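Local structure of terminal oxygenase component of carbazole 1,9a-dioxygenase (Nocardioides aromaticivorans, 3GCF) at residues I169-Q174 against F333-V338; Y300-Q305 against D328-F333. The protein probably dihydroxylates carbazole at its 1 and 9a positions with molecular oxygen, using electrons that reach a non-haem iron through a Rieske [2Fe-2S] cluster. One frame throughout, in Å; residues are numbered along the deposited sequence.

Contact 1: residues I169-Q174 against F333-V338. With FE2 (Fe (II) ion), chain P.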
loop_
_atom_site.group_PDB
_atom_site.type_symbol
_atom_site.label_atom_id
_atom_site.label_comp_id
_atom_site.label_asym_id
_atom_site.label_seq_id
_atom_site.Cartn_x
_atom_site.Cartn_y
_atom_site.Cartn_z
ATOM N N ILE A 169 -26.230 12.707 -6.745
ATOM C CA ILE A 169 -25.310 11.595 -6.923
ATOM C C ILE A 169 -24.349 11.645 -5.755
ATOM O O ILE A 169 -24.312 12.630 -5.015
ATOM C CB ILE A 169 -24.495 11.715 -8.228
ATOM C CG1 ILE A 169 -23.720 13.039 -8.236
ATOM C CG2 ILE A 169 -25.423 11.599 -9.436
ATOM C CD1 ILE A 169 -22.786 13.202 -9.403
ATOM N N ARG A 170 -23.583 10.577 -5.580
ATOM C CA ARG A 170 -22.600 10.510 -4.507
ATOM C C ARG A 170 -21.381 9.826 -5.075
ATOM O O ARG A 170 -21.483 9.074 -6.044
ATOM C CB ARG A 170 -23.140 9.711 -3.314
ATOM C CG ARG A 170 -23.464 8.241 -3.608
ATOM C CD ARG A 170 -24.189 7.601 -2.419
ATOM N NE ARG A 170 -24.544 6.200 -2.639
ATOM C CZ ARG A 170 -23.784 5.165 -2.289
ATOM N NH1 ARG A 170 -22.608 5.356 -1.697
ATOM N NH2 ARG A 170 -24.210 3.928 -2.513
ATOM N N ARG A 171 -20.227 10.100 -4.482
ATOM C CA ARG A 171 -18.983 9.495 -4.920
ATOM C C ARG A 171 -18.019 9.565 -3.747
ATOM O O ARG A 171 -18.214 10.348 -2.814
ATOM C CB ARG A 171 -18.403 10.257 -6.120
ATOM C CG ARG A 171 -17.646 11.531 -5.738
ATOM C CD ARG A 171 -17.185 12.316 -6.961
ATOM N NE ARG A 171 -18.196 13.254 -7.436
ATOM C CZ ARG A 171 -18.062 14.004 -8.526
ATOM N NH1 ARG A 171 -16.959 13.917 -9.256
ATOM N NH2 ARG A 171 -19.022 14.851 -8.880
ATOM N N THR A 172 -16.980 8.744 -3.807
ATOM C CA THR A 172 -15.954 8.686 -2.774
ATOM C C THR A 172 -14.835 9.667 -3.106
ATOM O O THR A 172 -14.445 9.785 -4.261
ATOM C CB THR A 172 -15.371 7.258 -2.693
ATOM O OG1 THR A 172 -16.419 6.340 -2.352
ATOM C CG2 THR A 172 -14.256 7.177 -1.650
ATOM N N VAL A 173 -14.331 10.373 -2.093
ATOM C CA VAL A 173 -13.239 11.334 -2.263
ATOM C C VAL A 173 -12.132 10.951 -1.284
ATOM O O VAL A 173 -12.402 10.643 -0.121
ATOM C CB VAL A 173 -13.693 12.785 -1.960
ATOM C CG1 VAL A 173 -12.512 13.746 -2.107
ATOM C CG2 VAL A 173 -14.813 13.188 -2.912
ATOM N N GLN A 174 -10.887 10.963 -1.754
ATOM C CA GLN A 174 -9.765 10.573 -0.913
ATOM C C GLN A 174 -9.180 11.698 -0.058
ATOM O O GLN A 174 -8.033 12.095 -0.244
ATOM C CB GLN A 174 -8.651 9.959 -1.769
ATOM C CG GLN A 174 -9.087 8.821 -2.702
ATOM C CD GLN A 174 -9.676 7.622 -1.960
ATOM O OE1 GLN A 174 -9.119 7.157 -0.970
ATOM N NE2 GLN A 174 -10.800 7.110 -2.453
ATOM N N PHE A 333 -18.580 20.975 -13.543
ATOM C CA PHE A 333 -18.163 22.085 -12.703
ATOM C C PHE A 333 -17.442 21.605 -11.448
ATOM O O PHE A 333 -16.339 22.061 -11.149
ATOM C CB PHE A 333 -19.366 22.939 -12.284
ATOM C CG PHE A 333 -18.986 24.164 -11.490
ATOM C CD1 PHE A 333 -18.640 25.352 -12.134
ATOM C CD2 PHE A 333 -18.921 24.113 -10.096
ATOM C CE1 PHE A 333 -18.232 26.472 -11.403
ATOM C CE2 PHE A 333 -18.515 25.228 -9.353
ATOM C CZ PHE A 333 -18.168 26.410 -10.009
ATOM N N ASN A 334 -18.060 20.667 -10.729
ATOM C CA ASN A 334 -17.505 20.171 -9.474
ATOM C C ASN A 334 -16.399 19.113 -9.476
ATOM O O ASN A 334 -15.741 18.925 -8.450
ATOM C CB ASN A 334 -18.640 19.684 -8.573
ATOM C CG ASN A 334 -19.465 20.824 -7.999
ATOM O OD1 ASN A 334 -20.662 20.912 -8.243
ATOM N ND2 ASN A 334 -18.822 21.701 -7.224
ATOM N N ASP A 335 -16.177 18.419 -10.588
ATOM C CA ASP A 335 -15.135 17.395 -10.595
ATOM C C ASP A 335 -13.794 17.904 -10.069
ATOM O O ASP A 335 -13.110 17.191 -9.331
ATOM C CB ASP A 335 -14.949 16.801 -11.997
ATOM C CG ASP A 335 -16.012 15.773 -12.337
ATOM O OD1 ASP A 335 -16.727 15.313 -11.417
ATOM O OD2 ASP A 335 -16.125 15.413 -13.526
ATOM N N ASP A 336 -13.420 19.128 -10.430
ATOM C CA ASP A 336 -12.152 19.690 -9.963
ATOM C C ASP A 336 -12.069 19.802 -8.449
ATOM O O ASP A 336 -10.977 19.777 -7.887
ATOM C CB ASP A 336 -11.901 21.070 -10.574
ATOM C CG ASP A 336 -11.532 20.997 -12.042
ATOM O OD1 ASP A 336 -10.837 20.035 -12.428
ATOM O OD2 ASP A 336 -11.924 21.905 -12.806
ATOM N N ASP A 337 -13.214 19.938 -7.785
ATOM C CA ASP A 337 -13.216 20.046 -6.331
ATOM C C ASP A 337 -12.681 18.770 -5.691
ATOM O O ASP A 337 -12.154 18.804 -4.580
ATOM C CB ASP A 337 -14.630 20.325 -5.800
ATOM C CG ASP A 337 -15.049 21.776 -5.979
ATOM O OD1 ASP A 337 -14.225 22.671 -5.704
ATOM O OD2 ASP A 337 -16.208 22.024 -6.375
ATOM N N VAL A 338 -12.809 17.649 -6.396
ATOM C CA VAL A 338 -12.338 16.372 -5.872
ATOM C C VAL A 338 -10.816 16.343 -5.696
ATOM O O VAL A 338 -10.328 16.114 -4.590
ATOM C CB VAL A 338 -12.785 15.195 -6.780
ATOM C CG1 VAL A 338 -12.212 13.874 -6.254
ATOM C CG2 VAL A 338 -14.310 15.120 -6.811
HETATM FE FE FE2 P . -15.626 24.188 -5.815
HETATM O O HOH W 1 -17.566 24.920 -5.937
HETATM O O HOH W 2 -16.231 23.653 -3.965
#
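With CG set between its backbone N and carbonyl carbon (chi1 80°) and the chain bent at chi3 (88°), Arg-171 leaves an edge strand of the catalytic-domain sheet and brings its guanidinium to Asp-335 near the start of helix 335-350. This strand-on-helix contact belongs to the Bet v 1-like catalytic domain of Rieske oxygenases. Arg-171 NH1 donates an almost straight hydrogen bond of 2.6 Å to Asp-335 OD1, making a salt bridge. The carboxylate sits at the guanidinium edge, the planes nearly perpendicular, and OD1 is met on its anti side, somewhat out of the carboxylate plane. His-331 ND1 also bonds this oxygen. Were Arg-171 cut back to an alanine, Asp-335 would probably lose its salt-bridge partner and a gap would be likely to open beside Val-338, whose CG2 lies 3.8 Å from Arg-171 NH1. Farther along the strand, Val-173 CG1 packs against Val-338 CG1 at 4.2 Å. The same helix carries Asp-337, which chelates the iron(II) through both carboxylate oxygens beside His-189, His-193 and two waters, completing the facial triad of two histidines and one carboxylate. Asn-334 probably steadies this ligand: its ND2 donates to Asp-337 OD2 over 2.8 Å, with the acceptor in the amide plane.

Contact 2: residues Y300-Q305 against D328-F333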
loop_
_atom_site.group_PDB
_atom_site.type_symbol
_atom_site.label_atom_id
_atom_site.label_comp_id
_atom_site.label_asym_id
_atom_site.label_seq_id
_atom_site.Cartn_x
_atom_site.Cartn_y
_atom_site.Cartn_z
ATOM N N TYR A 300 -18.928 12.172 -0.934
ATOM C CA TYR A 300 -19.397 13.469 -1.392
ATOM C C TYR A 300 -20.755 13.341 -2.080
ATOM O O TYR A 300 -20.867 12.705 -3.122
ATOM C CB TYR A 300 -18.335 14.036 -2.341
ATOM C CG TYR A 300 -18.661 15.317 -3.082
ATOM C CD1 TYR A 300 -19.332 16.373 -2.461
ATOM C CD2 TYR A 300 -18.229 15.494 -4.401
ATOM C CE1 TYR A 300 -19.562 17.578 -3.142
ATOM C CE2 TYR A 300 -18.449 16.683 -5.085
ATOM C CZ TYR A 300 -19.113 17.722 -4.455
ATOM O OH TYR A 300 -19.319 18.893 -5.150
ATOM N N PHE A 301 -21.786 13.924 -1.470
ATOM C CA PHE A 301 -23.136 13.904 -2.036
ATOM C C PHE A 301 -23.417 15.272 -2.650
ATOM O O PHE A 301 -23.108 16.300 -2.053
ATOM C CB PHE A 301 -24.214 13.667 -0.961
ATOM C CG PHE A 301 -24.265 12.262 -0.411
ATOM C CD1 PHE A 301 -23.268 11.788 0.437
ATOM C CD2 PHE A 301 -25.350 11.433 -0.699
ATOM C CE1 PHE A 301 -23.350 10.508 0.998
ATOM C CE2 PHE A 301 -25.446 10.145 -0.145
ATOM C CZ PHE A 301 -24.442 9.682 0.708
ATOM N N GLN A 302 -24.004 15.280 -3.839
ATOM C CA GLN A 302 -24.377 16.520 -4.497
ATOM C C GLN A 302 -25.858 16.344 -4.785
ATOM O O GLN A 302 -26.232 15.415 -5.490
ATOM C CB GLN A 302 -23.621 16.696 -5.809
ATOM C CG GLN A 302 -22.141 16.941 -5.657
ATOM C CD GLN A 302 -21.403 16.690 -6.945
ATOM O OE1 GLN A 302 -21.268 15.548 -7.380
ATOM N NE2 GLN A 302 -20.929 17.756 -7.576
ATOM N N VAL A 303 -26.696 17.222 -4.241
ATOM C CA VAL A 303 -28.137 17.110 -4.447
ATOM C C VAL A 303 -28.726 18.422 -4.933
ATOM O O VAL A 303 -28.570 19.466 -4.295
ATOM C CB VAL A 303 -28.861 16.698 -3.141
ATOM C CG1 VAL A 303 -30.300 16.293 -3.446
ATOM C CG2 VAL A 303 -28.119 15.552 -2.472
ATOM N N LEU A 304 -29.409 18.361 -6.069
ATOM C CA LEU A 304 -30.018 19.544 -6.654
ATOM C C LEU A 304 -31.503 19.608 -6.320
ATOM O O LEU A 304 -32.216 18.609 -6.413
ATOM C CB LEU A 304 -29.805 19.538 -8.169
ATOM C CG LEU A 304 -28.330 19.525 -8.600
ATOM C CD1 LEU A 304 -28.241 19.652 -10.113
ATOM C CD2 LEU A 304 -27.574 20.668 -7.930
ATOM N N GLN A 305 -31.958 20.793 -5.924
ATOM C CA GLN A 305 -33.349 21.010 -5.547
ATOM C C GLN A 305 -34.068 21.963 -6.490
ATOM O O GLN A 305 -33.625 23.089 -6.718
ATOM C CB GLN A 305 -33.418 21.559 -4.126
ATOM C CG GLN A 305 -34.814 21.944 -3.657
ATOM C CD GLN A 305 -34.803 22.456 -2.230
ATOM O OE1 GLN A 305 -34.061 23.379 -1.904
ATOM N NE2 GLN A 305 -35.616 21.856 -1.373
ATOM N N ASP A 328 -23.069 18.086 -16.931
ATOM C CA ASP A 328 -22.541 19.412 -17.256
ATOM C C ASP A 328 -22.133 20.206 -16.021
ATOM O O ASP A 328 -21.204 21.010 -16.077
ATOM C CB ASP A 328 -23.558 20.233 -18.056
ATOM C CG ASP A 328 -23.755 19.718 -19.473
ATOM O OD1 ASP A 328 -22.966 18.852 -19.914
ATOM O OD2 ASP A 328 -24.697 20.192 -20.151
ATOM N N ALA A 329 -22.820 19.986 -14.902
ATOM C CA ALA A 329 -22.494 20.726 -13.687
ATOM C C ALA A 329 -21.930 19.877 -12.546
ATOM O O ALA A 329 -20.809 20.109 -12.103
ATOM C CB ALA A 329 -23.722 21.494 -13.206
ATOM N N LEU A 330 -22.691 18.895 -12.068
ATOM C CA LEU A 330 -22.200 18.083 -10.956
ATOM C C LEU A 330 -20.832 17.478 -11.274
ATOM O O LEU A 330 -20.031 17.240 -10.375
ATOM C CB LEU A 330 -23.233 17.012 -10.566
ATOM C CG LEU A 330 -24.595 17.597 -10.137
ATOM C CD1 LEU A 330 -25.433 16.510 -9.470
ATOM C CD2 LEU A 330 -24.400 18.763 -9.161
ATOM N N HIS A 331 -20.566 17.233 -12.554
ATOM C CA HIS A 331 -19.263 16.727 -12.970
ATOM C C HIS A 331 -18.473 17.857 -13.640
ATOM O O HIS A 331 -17.378 18.211 -13.194
ATOM C CB HIS A 331 -19.400 15.556 -13.954
ATOM C CG HIS A 331 -19.810 14.270 -13.305
ATOM N ND1 HIS A 331 -19.051 13.653 -12.335
ATOM C CD2 HIS A 331 -20.928 13.519 -13.444
ATOM C CE1 HIS A 331 -19.685 12.580 -11.896
ATOM N NE2 HIS A 331 -20.828 12.477 -12.552
ATOM N N GLY A 332 -19.049 18.424 -14.698
ATOM C CA GLY A 332 -18.392 19.484 -15.448
ATOM C C GLY A 332 -17.893 20.665 -14.635
ATOM O O GLY A 332 -16.903 21.302 -15.001
ATOM N N PHE A 333 -18.580 20.975 -13.543
ATOM C CA PHE A 333 -18.163 22.085 -12.703
ATOM C C PHE A 333 -17.442 21.605 -11.448
ATOM O O PHE A 333 -16.339 22.061 -11.149
ATOM C CB PHE A 333 -19.366 22.939 -12.284
ATOM C CG PHE A 333 -18.986 24.164 -11.490
ATOM C CD1 PHE A 333 -18.640 25.352 -12.134
ATOM C CD2 PHE A 333 -18.921 24.113 -10.096
ATOM C CE1 PHE A 333 -18.232 26.472 -11.403
ATOM C CE2 PHE A 333 -18.515 25.228 -9.353
ATOM C CZ PHE A 333 -18.168 26.410 -10.009
#
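The flat amide of Gln-302 meets Leu-330 through an N-H of NE2, with Leu-330 O close to the amide plane; Asn-334 packs against NE2, and at the other end of the amide OE1 accepts a hydrogen bond from Arg-171 NH2. The contact lays the C-terminal part of helix 311-331, which includes a wider pi-type turn, against strand 298-307 of the antiparallel sheet in the Bet v 1-like catalytic domain. Gln-302 NE2 donates a hydrogen bond of 3.0 Å to Leu-330 O, which it meets in the carbonyl plane, on a lone pair, at a C=O...N angle of 117°. Arg-171 NH2 also donates to this carbonyl, which thus has two side-chain donors. Both polar ends of the buried amide are therefore engaged, which should hold it against flipping.

Beside the amide the contact is apolar. The Gln-302 and Leu-330 side chains run alongside each other head to tail, Leu-330 CD2 coming 4.0 Å from Gln-302 CB. Leu-304, two residues on along the strand, comes at Leu-330 tip to tip; Phe-321 of the same helix touches both leucines. Each leucine carries CG beside its own backbone N (chi1 near -60° in both), which points the branched ends at one another until Leu-304 CD2 stands 3.9 Å from Leu-330 CD2.

Overall arrangement
From the N terminus the chain first passes the Rieske domain, then enters the catalytic sheet through one of its two outer strands, 164-173, which supplies the first half of contact 1. After the iron-binding histidines, His-189 and His-193, and the remaining strands, it returns along 298-307, the neighbour of 164-173 in the sheet. Helix 311-331 then folds back on this strand, so contact 2 closes a short loop, 23 residues apart at its nearest ends. Helix 335-350 follows directly and reaches the edge strand, closing contact 1's loop of 158 residues, with contact 2 nested inside. The two share Phe-333, their centres about 8 Å apart, and tie two successive helices to adjacent strands beside the iron.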